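PDB 3PE8: enoyl-CoA hydratase from Mycobacterium smegmatis, which probably catalyses the reversible addition of water to the double bond of 2-enoyl-CoA thioesters. Local coordinates for residues L144-G149 against R211-Q216. Residues are numbered along the deposited sequence; the frame is centred on the assembly and turned at random.
Sequences LPQKVG and RIDALQ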
loop_
_atom_site.group_PDB
_atom_site.type_symbol
_atom_site.label_atom_id
_atom_site.label_comp_id
_atom_site.label_asym_id
_atom_site.label_seq_id
_atom_site.Cartn_x
_atom_site.Cartn_y
_atom_site.Cartn_z
ATOM N N LEU A 144 -5.024 -10.547 14.725
ATOM C CA LEU A 144 -6.137 -11.501 14.960
ATOM C C LEU A 144 -6.912 -11.740 13.679
ATOM O O LEU A 144 -7.040 -12.888 13.251
ATOM C CB LEU A 144 -6.978 -11.131 16.166
ATOM C CG LEU A 144 -7.987 -12.202 16.572
ATOM C CD1 LEU A 144 -7.336 -13.547 16.960
ATOM C CD2 LEU A 144 -8.872 -11.645 17.673
ATOM N N PRO A 145 -7.352 -10.690 12.953
ATOM C CA PRO A 145 -7.995 -11.028 11.638
ATOM C C PRO A 145 -7.059 -11.733 10.662
ATOM O O PRO A 145 -7.481 -12.601 9.908
ATOM C CB PRO A 145 -8.440 -9.679 11.079
ATOM C CG PRO A 145 -8.243 -8.723 12.167
ATOM C CD PRO A 145 -7.397 -9.250 13.238
ATOM N N GLN A 146 -5.778 -11.362 10.677
ATOM C CA GLN A 146 -4.771 -11.997 9.829
ATOM C C GLN A 146 -4.677 -13.513 10.052
ATOM O O GLN A 146 -4.487 -14.280 9.079
ATOM C CB GLN A 146 -3.411 -11.341 10.064
ATOM C CG GLN A 146 -2.297 -11.873 9.278
ATOM C CD GLN A 146 -0.959 -11.299 9.663
ATOM O OE1 GLN A 146 -0.656 -11.147 10.847
ATOM N NE2 GLN A 146 -0.143 -10.954 8.655
ATOM N N LYS A 147 -4.779 -13.935 11.310
ATOM C CA LYS A 147 -4.484 -15.338 11.687
ATOM C C LYS A 147 -5.698 -16.201 12.010
ATOM O O LYS A 147 -5.580 -17.437 11.982
ATOM C CB LYS A 147 -3.415 -15.339 12.788
ATOM C CG LYS A 147 -2.131 -14.675 12.312
ATOM C CD LYS A 147 -0.936 -14.846 13.267
ATOM C CE LYS A 147 0.297 -14.202 12.741
ATOM N NZ LYS A 147 1.525 -14.557 13.552
ATOM N N VAL A 148 -6.856 -15.606 12.323
ATOM C CA VAL A 148 -8.074 -16.374 12.596
ATOM C C VAL A 148 -9.219 -16.053 11.637
ATOM O O VAL A 148 -10.239 -16.767 11.679
ATOM C CB VAL A 148 -8.466 -16.185 14.080
ATOM C CG1 VAL A 148 -9.382 -14.940 14.306
ATOM C CG2 VAL A 148 -9.047 -17.435 14.760
ATOM N N GLY A 149 -9.055 -15.036 10.785
ATOM C CA GLY A 149 -10.083 -14.568 9.867
ATOM C C GLY A 149 -10.850 -13.362 10.375
ATOM O O GLY A 149 -10.953 -13.133 11.585
ATOM N N ARG A 211 9.982 -9.357 6.958
ATOM C CA ARG A 211 9.991 -8.124 6.183
ATOM C C ARG A 211 8.736 -7.946 5.310
ATOM O O ARG A 211 8.139 -6.877 5.232
ATOM C CB ARG A 211 11.248 -8.098 5.280
ATOM N N ILE A 212 8.306 -9.025 4.674
ATOM C CA ILE A 212 7.084 -9.006 3.887
ATOM C C ILE A 212 5.897 -8.700 4.799
ATOM O O ILE A 212 5.073 -7.861 4.487
ATOM C CB ILE A 212 6.911 -10.341 3.133
ATOM C CG1 ILE A 212 7.914 -10.454 2.008
ATOM C CG2 ILE A 212 5.489 -10.471 2.567
ATOM C CD1 ILE A 212 8.116 -11.924 1.541
ATOM N N ASP A 213 5.825 -9.357 5.951
ATOM C CA ASP A 213 4.748 -9.111 6.904
ATOM C C ASP A 213 4.752 -7.663 7.390
ATOM O O ASP A 213 3.707 -7.043 7.462
ATOM C CB ASP A 213 4.823 -10.095 8.060
ATOM C CG ASP A 213 3.635 -10.003 8.976
ATOM O OD1 ASP A 213 2.499 -10.217 8.491
ATOM O OD2 ASP A 213 3.858 -9.697 10.137
ATOM N N ALA A 214 5.933 -7.133 7.698
ATOM C CA ALA A 214 6.031 -5.743 8.159
ATOM C C ALA A 214 5.529 -4.790 7.093
ATOM O O ALA A 214 4.781 -3.844 7.377
ATOM C CB ALA A 214 7.452 -5.412 8.537
ATOM N N LEU A 215 5.898 -5.044 5.848
ATOM C CA LEU A 215 5.435 -4.199 4.740
ATOM C C LEU A 215 3.907 -4.193 4.660
ATOM O O LEU A 215 3.273 -3.157 4.465
ATOM C CB LEU A 215 6.075 -4.727 3.430
ATOM C CG LEU A 215 5.372 -4.399 2.125
ATOM C CD1 LEU A 215 5.548 -2.889 1.894
ATOM C CD2 LEU A 215 5.930 -5.189 0.986
ATOM N N GLN A 216 3.292 -5.354 4.864
ATOM C CA GLN A 216 1.858 -5.510 4.670
ATOM C C GLN A 216 1.050 -5.039 5.872
ATOM O O GLN A 216 -0.124 -4.714 5.731
ATOM C CB GLN A 216 1.536 -6.959 4.359
ATOM C CG GLN A 216 2.262 -7.356 3.096
ATOM C CD GLN A 216 1.999 -8.738 2.646
ATOM O OE1 GLN A 216 1.824 -9.666 3.459
ATOM N NE2 GLN A 216 1.966 -8.911 1.327
HETATM O O HOH W 1 1.876 -10.548 11.751
#
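Gln146 lays the end of its side-chain amide against the carboxylate of Asp213, and these two side chains make the whole direct contact. NE2 of Gln146 gives a hydrogen bond to OD1 of Asp213 over 2.7 Å. The N-H...O angle is 154°. OD1 is met almost head-on along its bond to CG and lies close to the amide plane of Gln146. The two flat groups lie in almost the same plane, 22° apart, and neither stacks on the other.

Water 1 closes the other side of the pair. It donates to OE1 of Gln146 at 2.8 Å and to OD2 of Asp213 at 2.7 Å. Both oxygens of the carboxylate and both ends of the amide are therefore engaged, which fixes the amide rotation with NE2 toward OD1.

The helices are far apart here, with the CA atoms of Gln146 and Asp213 10.4 Å from each other. Gln146 bridges the distance with an extended chain, CG anti to the backbone N (chi1 -180°) and the next torsion also near 180°. Asp213 reaches out from the opposite direction. NZ of Lys147 lies 6.4 Å from OD2 of Asp213, without contact, and may add a weak favourable field; it is hydrogen-bonded to the carbonyl O of Leu112.

Asp213 also packs on Arg154 of a second subunit. The contact is a small polar bridge near the chain surface, linking the end of helix 140-148, just before helix 150-159, to the long helix 199-234 of the crotonase-like fold.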